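Spermidine/putrescine ABC transporter, periplasmic binding protein (Treponema pallidum, PDB 2V84) probably binds polyamines such as spermidine and putrescine as the lipoprotein receptor of an ABC-type uptake system. Local coordinates at residues Asp62-Leu67 with Val84-Arg89; Tyr74-Pro79 with Phe260-Gly265. One frame throughout, in Å; residues are numbered along the deposited sequence.

Contact 1: Asp62-Leu67 with Val84-Arg89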
# COMPACT_ATOMS: atom_id res chain seq x y z
N ASP A 62 0.57 9.52 -10.65
CA ASP A 62 0.86 9.22 -12.06
C ASP A 62 -0.29 8.45 -12.76
O ASP A 62 -0.69 8.79 -13.88
CB ASP A 62 2.13 8.37 -12.14
CG ASP A 62 3.39 9.19 -11.98
OD1 ASP A 62 3.35 10.43 -12.12
OD2 ASP A 62 4.45 8.57 -11.71
N MET A 63 -0.79 7.41 -12.09
CA MET A 63 -1.97 6.67 -12.53
C MET A 63 -3.10 7.63 -12.75
O MET A 63 -3.75 7.59 -13.80
CB MET A 63 -2.38 5.66 -11.46
CG MET A 63 -3.73 4.98 -11.72
SD MET A 63 -5.21 5.89 -11.20
CE MET A 63 -4.98 5.84 -9.42
N PHE A 64 -3.34 8.48 -11.75
CA PHE A 64 -4.49 9.39 -11.77
C PHE A 64 -4.41 10.26 -13.01
O PHE A 64 -5.42 10.48 -13.67
CB PHE A 64 -4.55 10.24 -10.50
CG PHE A 64 -5.68 11.21 -10.48
CD1 PHE A 64 -6.92 10.85 -9.95
CD2 PHE A 64 -5.54 12.49 -11.02
CE1 PHE A 64 -7.99 11.74 -9.94
CE2 PHE A 64 -6.60 13.39 -11.02
CZ PHE A 64 -7.83 13.01 -10.48
N ALA A 65 -3.20 10.74 -13.30
CA ALA A 65 -2.93 11.63 -14.44
C ALA A 65 -3.34 11.04 -15.77
O ALA A 65 -3.83 11.76 -16.65
CB ALA A 65 -1.48 11.99 -14.48
N LYS A 66 -3.12 9.75 -15.95
CA LYS A 66 -3.51 9.08 -17.19
C LYS A 66 -5.02 8.92 -17.29
O LYS A 66 -5.59 8.92 -18.39
CB LYS A 66 -2.82 7.74 -17.32
CG LYS A 66 -2.40 7.39 -18.73
CD LYS A 66 -0.99 6.85 -18.69
CE LYS A 66 -0.67 6.02 -19.91
NZ LYS A 66 0.54 5.19 -19.65
N LEU A 67 -5.67 8.82 -16.13
CA LEU A 67 -7.11 8.59 -16.04
C LEU A 67 -7.90 9.88 -15.81
O LEU A 67 -9.13 9.86 -15.72
CB LEU A 67 -7.42 7.55 -14.96
CG LEU A 67 -7.27 6.09 -15.38
CD1 LEU A 67 -5.84 5.69 -15.70
CD2 LEU A 67 -7.83 5.19 -14.30
N VAL A 84 -9.57 5.88 -4.54
CA VAL A 84 -10.91 5.43 -4.99
C VAL A 84 -11.97 6.50 -4.67
O VAL A 84 -12.84 6.82 -5.54
CB VAL A 84 -11.30 4.04 -4.43
CG1 VAL A 84 -12.76 3.70 -4.82
CG2 VAL A 84 -10.35 2.97 -4.99
N SER A 85 -11.90 7.05 -3.47
CA SER A 85 -12.86 8.06 -3.02
C SER A 85 -12.75 9.36 -3.85
O SER A 85 -13.77 9.89 -4.32
CB SER A 85 -12.69 8.31 -1.53
OG SER A 85 -13.46 9.43 -1.08
N ILE A 86 -11.53 9.84 -4.05
CA ILE A 86 -11.26 10.99 -4.94
C ILE A 86 -11.85 10.77 -6.33
O ILE A 86 -12.53 11.66 -6.87
CB ILE A 86 -9.71 11.27 -5.09
CG1 ILE A 86 -9.12 11.82 -3.79
CG2 ILE A 86 -9.44 12.23 -6.25
CD1 ILE A 86 -7.59 11.62 -3.63
N MET A 87 -11.58 9.59 -6.90
CA MET A 87 -11.99 9.30 -8.28
C MET A 87 -13.49 9.06 -8.45
O MET A 87 -14.04 9.35 -9.52
CB MET A 87 -11.21 8.12 -8.85
CG MET A 87 -9.73 8.42 -9.02
SD MET A 87 -8.85 6.88 -9.22
CE MET A 87 -8.57 6.96 -10.98
N LYS A 88 -14.13 8.55 -7.41
CA LYS A 88 -15.60 8.48 -7.39
C LYS A 88 -16.25 9.88 -7.47
O LYS A 88 -17.19 10.10 -8.25
CB LYS A 88 -16.09 7.74 -6.14
CG LYS A 88 -16.30 6.25 -6.35
CD LYS A 88 -16.61 5.55 -5.05
CE LYS A 88 -18.06 5.68 -4.66
NZ LYS A 88 -18.41 4.68 -3.62
N ARG A 89 -15.73 10.83 -6.70
CA ARG A 89 -16.33 12.17 -6.67
C ARG A 89 -16.10 12.95 -7.96
O ARG A 89 -16.93 13.80 -8.36
CB ARG A 89 -15.82 12.97 -5.47
CG ARG A 89 -16.07 12.29 -4.12
CD ARG A 89 -15.94 13.30 -3.02
NE ARG A 89 -14.65 13.97 -3.05
CZ ARG A 89 -13.74 13.82 -2.11
NH1 ARG A 89 -14.02 13.05 -1.07
NH2 ARG A 89 -12.57 14.44 -2.19
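Met63, Phe64 and Leu67 meet Ile86 and Met87 in an apolar helix-helix contact within one lobe of a periplasmic solute-binding protein fold, between the helices that precede and follow the short strand 76-77. The two axes run nearly parallel, 16° apart, but their closest approach is 12.1 Å. The helices are therefore too far apart for backbones to touch, and long side chains span the interval; only 191 Å² is buried and no hydrogen bond crosses. Met87 contributes the largest share of the contact and touches Met63, Phe64 and Leu67. Its CG lies at the edge of the Phe64 ring, near the ring plane, 3.8 Å from Phe64 CD1, the two side chains lying antiparallel alongside one another. Phe64 CG is anti to its own nitrogen (chi1 179°), which extends the ring toward helix 81-89. There Ile86 CG2 approaches Phe64 CE1 obliquely at 4.0 Å, the Ile86 side chain roughly perpendicular to that of Phe64. Ile86 also lies near Arg167, a predicted spermidine-binding residue, which places this flank of the contact close to the probable ligand site. Strand 76-77 lies beside helix 60-67, with Val77 touching Met63 and Leu67. At the far end of its chain, Met87 CE is 3.8 Å from Leu67 CD2 and, where the two methionines meet tip to tip, 3.5 Å from Met63 SD.

Contact 2: Tyr74-Pro79 with Phe260-Gly265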
# COMPACT_ATOMS: atom_id res chain seq x y z
N TYR A 74 -7.62 2.19 -20.52
CA TYR A 74 -7.50 1.01 -19.65
C TYR A 74 -8.81 0.38 -19.20
O TYR A 74 -9.83 1.05 -19.06
CB TYR A 74 -6.61 1.30 -18.44
CG TYR A 74 -5.22 1.71 -18.84
CD1 TYR A 74 -4.25 0.76 -19.15
CD2 TYR A 74 -4.87 3.06 -18.91
CE1 TYR A 74 -2.96 1.15 -19.54
CE2 TYR A 74 -3.60 3.45 -19.29
CZ TYR A 74 -2.65 2.50 -19.60
OH TYR A 74 -1.38 2.92 -19.97
N ASP A 75 -8.75 -0.93 -18.97
CA ASP A 75 -9.90 -1.69 -18.51
C ASP A 75 -9.87 -1.88 -17.02
O ASP A 75 -10.90 -2.00 -16.40
CB ASP A 75 -9.95 -3.04 -19.22
CG ASP A 75 -10.08 -2.89 -20.71
OD1 ASP A 75 -10.98 -2.15 -21.13
OD2 ASP A 75 -9.29 -3.50 -21.46
N LEU A 76 -8.66 -1.92 -16.44
CA LEU A 76 -8.50 -2.09 -14.99
C LEU A 76 -7.41 -1.14 -14.52
O LEU A 76 -6.45 -0.91 -15.25
CB LEU A 76 -8.10 -3.52 -14.64
CG LEU A 76 -9.24 -4.53 -14.58
CD1 LEU A 76 -8.67 -5.92 -14.35
CD2 LEU A 76 -10.29 -4.15 -13.49
N VAL A 77 -7.58 -0.61 -13.32
CA VAL A 77 -6.56 0.21 -12.66
C VAL A 77 -6.60 -0.18 -11.19
O VAL A 77 -7.57 -0.80 -10.76
CB VAL A 77 -6.84 1.73 -12.85
CG1 VAL A 77 -8.15 2.14 -12.12
CG2 VAL A 77 -5.68 2.56 -12.39
N VAL A 78 -5.55 0.11 -10.42
CA VAL A 78 -5.49 -0.36 -9.03
C VAL A 78 -5.14 0.79 -8.04
O VAL A 78 -3.99 0.91 -7.60
CB VAL A 78 -4.51 -1.57 -8.91
CG1 VAL A 78 -4.41 -2.10 -7.46
CG2 VAL A 78 -4.91 -2.72 -9.87
N PRO A 79 -6.13 1.66 -7.72
CA PRO A 79 -5.91 2.77 -6.80
C PRO A 79 -6.02 2.39 -5.34
O PRO A 79 -6.57 1.33 -5.01
CB PRO A 79 -7.03 3.77 -7.19
CG PRO A 79 -7.66 3.20 -8.38
CD PRO A 79 -7.48 1.73 -8.28
N PHE A 260 -9.15 -3.07 -7.34
CA PHE A 260 -9.46 -3.02 -8.77
C PHE A 260 -10.58 -2.03 -9.02
O PHE A 260 -11.62 -2.04 -8.33
CB PHE A 260 -10.00 -4.36 -9.29
CG PHE A 260 -8.99 -5.49 -9.34
CD1 PHE A 260 -8.03 -5.55 -10.35
CD2 PHE A 260 -9.07 -6.53 -8.41
CE1 PHE A 260 -7.13 -6.61 -10.43
CE2 PHE A 260 -8.18 -7.61 -8.50
CZ PHE A 260 -7.21 -7.65 -9.51
N CYS A 261 -10.38 -1.19 -10.03
CA CYS A 261 -11.43 -0.30 -10.49
C CYS A 261 -11.49 -0.36 -11.99
O CYS A 261 -10.48 -0.67 -12.65
CB CYS A 261 -11.14 1.15 -10.04
SG CYS A 261 -11.10 1.35 -8.27
N ILE A 262 -12.67 -0.06 -12.55
CA ILE A 262 -12.80 -0.05 -14.00
C ILE A 262 -12.83 1.41 -14.46
O ILE A 262 -13.78 2.14 -14.13
CB ILE A 262 -14.08 -0.82 -14.45
CG1 ILE A 262 -13.93 -2.33 -14.17
CG2 ILE A 262 -14.38 -0.53 -15.94
CD1 ILE A 262 -15.25 -3.11 -14.39
N PRO A 263 -11.79 1.86 -15.21
CA PRO A 263 -11.77 3.28 -15.62
C PRO A 263 -12.93 3.65 -16.53
O PRO A 263 -13.35 2.84 -17.34
CB PRO A 263 -10.45 3.39 -16.41
CG PRO A 263 -9.59 2.29 -15.88
CD PRO A 263 -10.59 1.15 -15.69
N LYS A 264 -13.42 4.89 -16.40
CA LYS A 264 -14.41 5.41 -17.35
C LYS A 264 -13.92 5.19 -18.77
O LYS A 264 -12.74 5.44 -19.08
CB LYS A 264 -14.70 6.89 -17.11
CG LYS A 264 -15.66 7.49 -18.13
CD LYS A 264 -15.80 9.00 -18.00
CE LYS A 264 -16.51 9.55 -19.20
NZ LYS A 264 -17.50 10.59 -18.81
N GLY A 265 -14.81 4.70 -19.63
CA GLY A 265 -14.49 4.45 -21.03
C GLY A 265 -13.82 3.12 -21.34
O GLY A 265 -13.35 2.91 -22.46
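Val77 and Cys261 form a single antiparallel bridge, a hydrogen-bonded pair joining two chain segments 181 residues apart in sequence. Both bonds are made by backbone atoms: Val77 N donates to Cys261 O at 3.0 Å (N-H...O angle 154°), and Cys261 N donates to Val77 O at 2.9 Å (158°). Each acceptor also receives a CA-H...O contact, Cys261 O from Leu76 CA at 3.4 Å and Val77 O from Phe260 CA at 3.5 Å. Toward Asp75, a further bond to Asp75 O would need an N-H at Pro263, which proline lacks, consistent with the pairing ending here. Pro263 CD lies 3.2 Å from Asp75 O, a buried carbonyl oxygen for which the model offers no hydrogen-bond partner. The carboxylate of Asp75 is better served, OD1 accepting from Asn268 N and OD2 from Tyr28 N. Apolar groups flank the bridge. On one side, Cys261 SG sits against Pro79 CD at 3.6 Å, and Val77 CG1, placed between its own nitrogen and carbonyl carbon (chi1 66°), packs on Cys261 CB at 3.8 Å. On the other, Leu76 CD1 reaches the Phe260 ring obliquely, 4.1 Å from Phe260 CD1. The segments run obliquely rather than strictly antiparallel. Strand 76-77 is an edge strand of the parallel sheet, backbone-bonded through Asp75 and Leu76 to strand 26-32, while Ile262 bonds to Glu94 of strand 93-94; helix 269-279 packs against Leu76 and Phe260, and helix 60-67 against Val77 and Pro263.

Both contacts are largely buried and share one part of the fold, their centres about 9 Å apart. Strand 76-77 is common to them: flanked in sequence by the helices of contact 1, it is paired with a distant part of the chain in contact 2. Their chemistry differs accordingly: contact 1 relies on sulfur, methyl and ring packing between helices whose axes stand well apart, with partly exposed Phe64 and Ile86 at one flank, whereas contact 2 buries more than twice the area, every touching residue is buried, and backbone hydrogen bonds fix its register. They meet directly, Met63 packing on Pro79 and Val84 on Cys261, while Lys66 NZ hydrogen-bonds Tyr74 OH, which also bonds Asp55.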